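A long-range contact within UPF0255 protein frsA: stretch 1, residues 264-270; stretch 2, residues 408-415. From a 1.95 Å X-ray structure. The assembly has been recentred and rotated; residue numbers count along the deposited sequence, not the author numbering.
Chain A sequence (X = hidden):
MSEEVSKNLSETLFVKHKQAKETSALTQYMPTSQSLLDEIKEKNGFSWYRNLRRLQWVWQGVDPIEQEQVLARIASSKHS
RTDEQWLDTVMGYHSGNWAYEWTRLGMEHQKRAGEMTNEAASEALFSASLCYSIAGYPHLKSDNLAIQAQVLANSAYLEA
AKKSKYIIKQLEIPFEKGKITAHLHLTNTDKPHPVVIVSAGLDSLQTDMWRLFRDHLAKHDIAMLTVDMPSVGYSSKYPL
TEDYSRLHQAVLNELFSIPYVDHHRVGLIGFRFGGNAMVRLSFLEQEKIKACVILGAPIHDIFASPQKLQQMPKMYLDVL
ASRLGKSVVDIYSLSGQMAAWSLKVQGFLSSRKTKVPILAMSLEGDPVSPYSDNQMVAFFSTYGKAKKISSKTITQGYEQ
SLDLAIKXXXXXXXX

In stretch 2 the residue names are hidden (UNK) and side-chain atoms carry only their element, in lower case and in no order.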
# COMPACT_ATOMS: atom_id res chain seq x y z
N HIS A 264 -12.88 10.99 -19.59
CA HIS A 264 -13.65 9.95 -20.27
C HIS A 264 -12.84 8.65 -20.40
O HIS A 264 -13.39 7.61 -20.80
CB HIS A 264 -14.14 10.45 -21.64
CG HIS A 264 -15.09 11.61 -21.53
ND1 HIS A 264 -16.35 11.50 -20.99
CD2 HIS A 264 -14.94 12.91 -21.89
CE1 HIS A 264 -16.95 12.68 -21.03
NE2 HIS A 264 -16.12 13.55 -21.56
N ARG A 265 -11.56 8.71 -20.03
CA ARG A 265 -10.68 7.54 -20.06
C ARG A 265 -9.98 7.31 -18.71
O ARG A 265 -8.77 7.53 -18.57
CB ARG A 265 -9.64 7.67 -21.19
CG ARG A 265 -10.20 7.37 -22.59
CD ARG A 265 -11.02 6.05 -22.56
NE ARG A 265 -11.50 5.62 -23.88
CZ ARG A 265 -12.73 5.85 -24.34
NH1 ARG A 265 -13.61 6.51 -23.60
NH2 ARG A 265 -13.08 5.41 -25.54
N VAL A 266 -10.75 6.86 -17.73
CA VAL A 266 -10.27 6.67 -16.36
C VAL A 266 -10.31 5.20 -15.98
O VAL A 266 -11.34 4.53 -16.15
CB VAL A 266 -11.15 7.43 -15.34
CG1 VAL A 266 -10.74 7.08 -13.91
CG2 VAL A 266 -11.07 8.92 -15.59
N GLY A 267 -9.19 4.71 -15.45
CA GLY A 267 -9.11 3.36 -14.92
C GLY A 267 -8.68 3.30 -13.46
O GLY A 267 -8.40 4.33 -12.85
N LEU A 268 -8.63 2.09 -12.91
CA LEU A 268 -8.33 1.89 -11.50
C LEU A 268 -7.40 0.71 -11.31
O LEU A 268 -7.62 -0.36 -11.87
CB LEU A 268 -9.62 1.65 -10.71
CG LEU A 268 -10.77 2.66 -10.74
CD1 LEU A 268 -12.03 2.08 -10.05
CD2 LEU A 268 -10.37 4.00 -10.11
N ILE A 269 -6.34 0.90 -10.51
CA ILE A 269 -5.47 -0.18 -10.07
C ILE A 269 -5.48 -0.23 -8.54
O ILE A 269 -5.31 0.80 -7.89
CB ILE A 269 -4.01 0.02 -10.57
CG1 ILE A 269 -4.00 0.28 -12.09
CG2 ILE A 269 -3.17 -1.19 -10.26
CD1 ILE A 269 -2.64 0.64 -12.67
N GLY A 270 -5.71 -1.40 -7.97
CA GLY A 270 -5.83 -1.55 -6.54
C GLY A 270 -5.06 -2.77 -6.04
O GLY A 270 -5.33 -3.89 -6.47
N UNK A 408 -4.35 -4.92 -20.04
CA UNK A 408 -5.76 -4.69 -19.76
C UNK A 408 -6.06 -3.20 -19.92
O UNK A 408 -7.05 -2.82 -20.54
c UNK A 408 -8.21 -7.64 -18.82
c UNK A 408 -9.28 -8.51 -18.88
c UNK A 408 -9.67 -6.05 -17.72
c UNK A 408 -7.54 -5.26 -18.00
c UNK A 408 -8.40 -6.38 -18.23
c UNK A 408 -6.08 -5.15 -18.34
c UNK A 408 -8.31 -4.32 -17.37
n UNK A 408 -9.60 -4.79 -17.21
c UNK A 408 -10.53 -8.16 -18.36
c UNK A 408 -10.75 -6.93 -17.78
N UNK A 409 -5.19 -2.37 -19.36
CA UNK A 409 -5.38 -0.92 -19.43
C UNK A 409 -5.15 -0.40 -20.84
O UNK A 409 -5.86 0.48 -21.31
c UNK A 409 -3.76 -0.41 -16.03
c UNK A 409 -4.93 -0.52 -17.00
c UNK A 409 -6.07 0.40 -16.59
c UNK A 409 -4.48 -0.22 -18.43
N UNK A 410 -4.17 -0.97 -21.51
CA UNK A 410 -3.92 -0.68 -22.91
C UNK A 410 -5.18 -0.97 -23.73
O UNK A 410 -5.61 -0.13 -24.53
o UNK A 410 -0.32 -2.43 -24.02
c UNK A 410 -2.77 -1.55 -23.41
o UNK A 410 -0.17 -1.39 -25.96
c UNK A 410 -0.80 -1.71 -24.93
c UNK A 410 -2.21 -1.19 -24.76
N UNK A 411 -5.78 -2.14 -23.52
CA UNK A 411 -6.95 -2.55 -24.29
C UNK A 411 -8.21 -1.74 -23.99
O UNK A 411 -8.99 -1.44 -24.90
c UNK A 411 -7.25 -4.05 -24.12
o UNK A 411 -6.10 -6.14 -24.28
c UNK A 411 -6.11 -4.94 -24.62
o UNK A 411 -5.23 -4.44 -25.36
N UNK A 412 -8.42 -1.40 -22.73
CA UNK A 412 -9.70 -0.81 -22.33
C UNK A 412 -9.65 0.70 -22.19
O UNK A 412 -10.66 1.37 -22.39
c UNK A 412 -10.23 -1.47 -21.06
o UNK A 412 -11.70 -4.55 -22.47
c UNK A 412 -10.44 -2.98 -21.17
o UNK A 412 -12.36 -2.46 -22.47
c UNK A 412 -11.58 -3.36 -22.11
N UNK A 413 -8.47 1.24 -21.87
CA UNK A 413 -8.29 2.67 -21.66
C UNK A 413 -7.82 3.41 -22.92
O UNK A 413 -8.32 4.50 -23.22
c UNK A 413 -7.72 3.80 -19.34
c UNK A 413 -9.02 3.31 -18.75
c UNK A 413 -6.57 3.80 -18.28
c UNK A 413 -7.31 2.93 -20.52
N UNK A 414 -6.85 2.85 -23.65
CA UNK A 414 -6.37 3.48 -24.88
C UNK A 414 -7.20 2.98 -26.06
O UNK A 414 -6.68 2.70 -27.13
c UNK A 414 -4.13 4.92 -23.47
c UNK A 414 -4.89 3.17 -25.11
c UNK A 414 -3.96 3.49 -23.92
c UNK A 414 -2.51 3.21 -24.24
N UNK A 415 -8.51 2.90 -25.83
CA UNK A 415 -9.43 2.16 -26.70
C UNK A 415 -9.82 2.87 -28.01
O UNK A 415 -10.35 3.99 -28.01
OXT UNK A 415 -9.64 2.32 -29.10
c UNK A 415 -11.67 0.95 -26.59
c UNK A 415 -10.69 1.82 -25.88
c UNK A 415 -12.32 -0.03 -25.63
n UNK A 415 -14.63 1.59 -25.79
n UNK A 415 -13.00 0.59 -24.50
c UNK A 415 -14.11 1.32 -24.60
n UNK A 415 -14.67 1.82 -23.50

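Position 408 carries ten side-chain atoms: one carbon, then fused five- and six-membered rings holding eight carbons and one nitrogen. It lies out of reach of stretch 1. The rings are an indole, so the residue is Trp408. Its NE1 is hydrogen-bonded elsewhere in the structure.

Position 409 has four carbons, forked at the second. Its CA-to-CB bond points toward stretch 1, and one branch end lies 3.7 Å from CD1 of Ile269. The fork after one unbranched carbon identifies Leu409. The atom nearest Ile269 CD1 is Leu409 CD1, an apolar contact in a buried setting.

Position 410 has three carbons, the third carrying two oxygens. It does not reach stretch 1. This carboxylate on a two-carbon stem is Glu410.

Position 411 has two carbons, the second carrying two oxygens. It too is out of reach, and the position is exposed. The stem is one carbon shorter, so this is Asp411.

Position 412 again has three carbons and a terminal pair of oxygens. Its side chain does not contact stretch 1. The atoms give Glu412. The backbone N of Glu412 donates to Trp408 O at 2.9 Å, a helical hydrogen bond.

Position 413 has four carbons, forked at the second. One branch end lies 3.6 Å from both C of Val266 and N of Gly267. The residue is Leu413, and that atom is CD1. Its chi1 of -125° is between wells. The CA-to-CB bond points sideways, but the end of the side chain comes nearer the strand.

Position 414 has the same four forked carbons. Its CA-to-CB bond points away from stretch 1, and the side chain is exposed. It is Leu414.

Position 415 has three carbons, a nitrogen, then a carbon with two more nitrogens. One terminal nitrogen lies 4.1 Å from NH2 of Arg265, a close approach of like charges. This guanidinium, on a residue that also bears OXT, is Arg415, the C-terminus, and that nitrogen is NH1. Its NE makes a weak hydrogen bond to Glu412 O at 3.2 Å.

The strand and helix run nearly antiparallel, at 158°, with axes 9.4 Å apart. Gly267 leaves room for the leucines: an ideal CB there would sit 3.1 Å from Leu409 CD2 and 3.2 Å from Leu413 CD1. Ile269 extends the apolar packing. At the other end, Arg265 packs against the backbone of Leu413, with its CD 3.2 Å from Leu413 O. Arg265 NH1 donates to His264 O at 3.0 Å within its own stretch. No clear hydrogen bond joins the two stretches.

Stretch 2 408-415: WLEDELLR
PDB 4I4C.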